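Local coordinates for N-terminal acetyltransferase B complex subunit NAT3 (Candida albicans, PDB 5K04), which probably serves as the catalytic subunit of the NatB complex, a GNAT-family enzyme that uses acetyl-coenzyme A to acetylate protein N-termini, at residues P40-K45 against A60-Q65. Numbering follows the deposited sequence.
Sequences PQLFYK and AKTEGQ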
loop_
_atom_site.group_PDB
_atom_site.type_symbol
_atom_site.label_atom_id
_atom_site.label_comp_id
_atom_site.label_asym_id
_atom_site.label_seq_id
_atom_site.Cartn_x
_atom_site.Cartn_y
_atom_site.Cartn_z
ATOM N N PRO B 40 -3.260 -6.733 20.465
ATOM C CA PRO B 40 -3.940 -7.042 19.191
ATOM C C PRO B 40 -5.453 -6.917 19.236
ATOM O O PRO B 40 -6.065 -6.621 18.199
ATOM C CB PRO B 40 -3.509 -8.488 18.897
ATOM C CG PRO B 40 -2.914 -9.016 20.176
ATOM C CD PRO B 40 -2.431 -7.852 20.961
ATOM N N GLN B 41 -6.082 -7.152 20.396
ATOM C CA GLN B 41 -7.536 -7.030 20.487
ATOM C C GLN B 41 -8.022 -5.580 20.533
ATOM O O GLN B 41 -9.222 -5.337 20.355
ATOM C CB GLN B 41 -8.054 -7.769 21.718
ATOM C CG GLN B 41 -7.848 -9.271 21.674
ATOM C CD GLN B 41 -8.628 -10.004 22.763
ATOM O OE1 GLN B 41 -9.793 -9.692 23.028
ATOM N NE2 GLN B 41 -7.983 -10.998 23.387
ATOM N N LEU B 42 -7.125 -4.624 20.784
ATOM C CA LEU B 42 -7.475 -3.220 20.964
ATOM C C LEU B 42 -7.232 -2.425 19.691
ATOM O O LEU B 42 -7.171 -1.191 19.717
ATOM C CB LEU B 42 -6.699 -2.625 22.144
ATOM C CG LEU B 42 -6.743 -3.409 23.479
ATOM C CD1 LEU B 42 -6.283 -2.554 24.659
ATOM C CD2 LEU B 42 -8.120 -3.981 23.770
ATOM N N PHE B 43 -7.098 -3.123 18.575
ATOM C CA PHE B 43 -6.894 -2.522 17.263
ATOM C C PHE B 43 -7.914 -3.220 16.362
ATOM O O PHE B 43 -7.687 -4.324 15.845
ATOM C CB PHE B 43 -5.445 -2.690 16.791
ATOM C CG PHE B 43 -5.052 -1.782 15.640
ATOM C CD1 PHE B 43 -6.008 -1.060 14.935
ATOM C CD2 PHE B 43 -3.714 -1.672 15.259
ATOM C CE1 PHE B 43 -5.648 -0.243 13.877
ATOM C CE2 PHE B 43 -3.338 -0.850 14.203
ATOM C CZ PHE B 43 -4.313 -0.129 13.512
ATOM N N TYR B 44 -9.063 -2.580 16.217
ATOM C CA TYR B 44 -10.156 -3.123 15.435
ATOM C C TYR B 44 -10.741 -2.020 14.568
ATOM O O TYR B 44 -10.550 -0.823 14.811
ATOM C CB TYR B 44 -11.252 -3.744 16.318
ATOM C CG TYR B 44 -11.676 -2.863 17.466
ATOM C CD1 TYR B 44 -12.698 -1.927 17.320
ATOM C CD2 TYR B 44 -11.062 -2.966 18.701
ATOM C CE1 TYR B 44 -13.100 -1.117 18.400
ATOM C CE2 TYR B 44 -11.444 -2.156 19.782
ATOM C CZ TYR B 44 -12.456 -1.238 19.623
ATOM O OH TYR B 44 -12.809 -0.438 20.683
ATOM N N LYS B 45 -11.472 -2.459 13.557
ATOM C CA LYS B 45 -11.992 -1.586 12.531
ATOM C C LYS B 45 -13.496 -1.776 12.417
ATOM O O LYS B 45 -14.045 -2.847 12.713
ATOM C CB LYS B 45 -11.328 -1.865 11.175
ATOM C CG LYS B 45 -11.542 -3.298 10.658
ATOM C CD LYS B 45 -11.082 -3.438 9.208
ATOM C CE LYS B 45 -11.280 -4.847 8.669
ATOM N NZ LYS B 45 -10.705 -4.926 7.283
ATOM N N ALA B 60 -6.017 1.278 20.567
ATOM C CA ALA B 60 -5.884 1.527 21.987
ATOM C C ALA B 60 -4.820 0.590 22.552
ATOM O O ALA B 60 -4.362 -0.345 21.890
ATOM C CB ALA B 60 -7.230 1.353 22.715
ATOM N N LYS B 61 -4.438 0.843 23.801
ATOM C CA LYS B 61 -3.431 0.031 24.469
ATOM C C LYS B 61 -3.736 -0.003 25.959
ATOM O O LYS B 61 -4.592 0.737 26.455
ATOM C CB LYS B 61 -2.017 0.577 24.224
ATOM C CG LYS B 61 -1.842 2.058 24.601
ATOM C CD LYS B 61 -0.368 2.438 24.771
ATOM C CE LYS B 61 -0.215 3.947 24.782
ATOM N NZ LYS B 61 1.200 4.356 24.938
ATOM N N THR B 62 -3.025 -0.880 26.673
ATOM C CA THR B 62 -3.021 -0.873 28.132
ATOM C C THR B 62 -1.622 -0.546 28.633
ATOM O O THR B 62 -0.627 -0.808 27.958
ATOM C CB THR B 62 -3.494 -2.215 28.751
ATOM O OG1 THR B 62 -2.579 -3.256 28.410
ATOM C CG2 THR B 62 -4.951 -2.572 28.324
ATOM N N GLU B 63 -1.564 0.017 29.838
ATOM C CA GLU B 63 -0.369 0.663 30.360
ATOM C C GLU B 63 -0.428 0.566 31.868
ATOM O O GLU B 63 -1.490 0.763 32.460
ATOM C CB GLU B 63 -0.294 2.130 29.918
ATOM C CG GLU B 63 1.111 2.691 29.750
ATOM C CD GLU B 63 1.232 3.592 28.517
ATOM O OE1 GLU B 63 0.539 4.635 28.454
ATOM O OE2 GLU B 63 2.009 3.236 27.601
ATOM N N GLY B 64 0.713 0.237 32.479
ATOM C CA GLY B 64 0.792 -0.076 33.897
ATOM C C GLY B 64 1.528 0.991 34.686
ATOM O O GLY B 64 2.485 1.595 34.199
ATOM N N GLN B 65 1.082 1.203 35.925
ATOM C CA GLN B 65 1.625 2.237 36.799
ATOM C C GLN B 65 1.595 1.745 38.242
ATOM O O GLN B 65 0.836 0.837 38.594
ATOM C CB GLN B 65 0.845 3.560 36.675
ATOM C CG GLN B 65 1.138 4.383 35.414
ATOM C CD GLN B 65 0.799 5.865 35.581
ATOM O OE1 GLN B 65 1.557 6.736 35.149
ATOM N NE2 GLN B 65 -0.340 6.153 36.208
#
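Leu42 lays its side chain over the faces of two consecutive peptide groups, Ala60–Lys61 and Lys61–Thr62. Its CB sits almost squarely above the carbonyl oxygen of the first, 3.3 Å from Ala60 O, and its CD1 stands above the second, 3.8 Å from Lys61 C. With CG anti to the carbonyl carbon (chi1 -51°), the isobutyl group runs along the strand, and CD1 also meets the CG2 methyl of Thr62 at 3.9 Å. Beside this, Leu42 CB touches Ala60 CB at 4.1 Å.

The carbonyl of Leu42 takes the polar role: Ala60 N donates to Leu42 O at 2.9 Å. The bond is bent, 148° at the hydrogen, and the donor is tilted 24° from the carbonyl plane. Further along, Lys61 NZ forms a salt bridge with Glu63 OE2 (3.0 Å), on the syn side but somewhat out of the carboxylate plane.

This is the open end of the antiparallel hairpin 43-48/53-65 in the GNAT sheet, where the chain arriving from helix 29-38 joins its strand. Tyr44 pairs with Met58 by backbone hydrogen bonding further into the hairpin, and Lys61 and Glu63 pair in the same way with His74 and His72 of strand 70-80. Val103 and Gln102 of helix 101-104 cover Leu42.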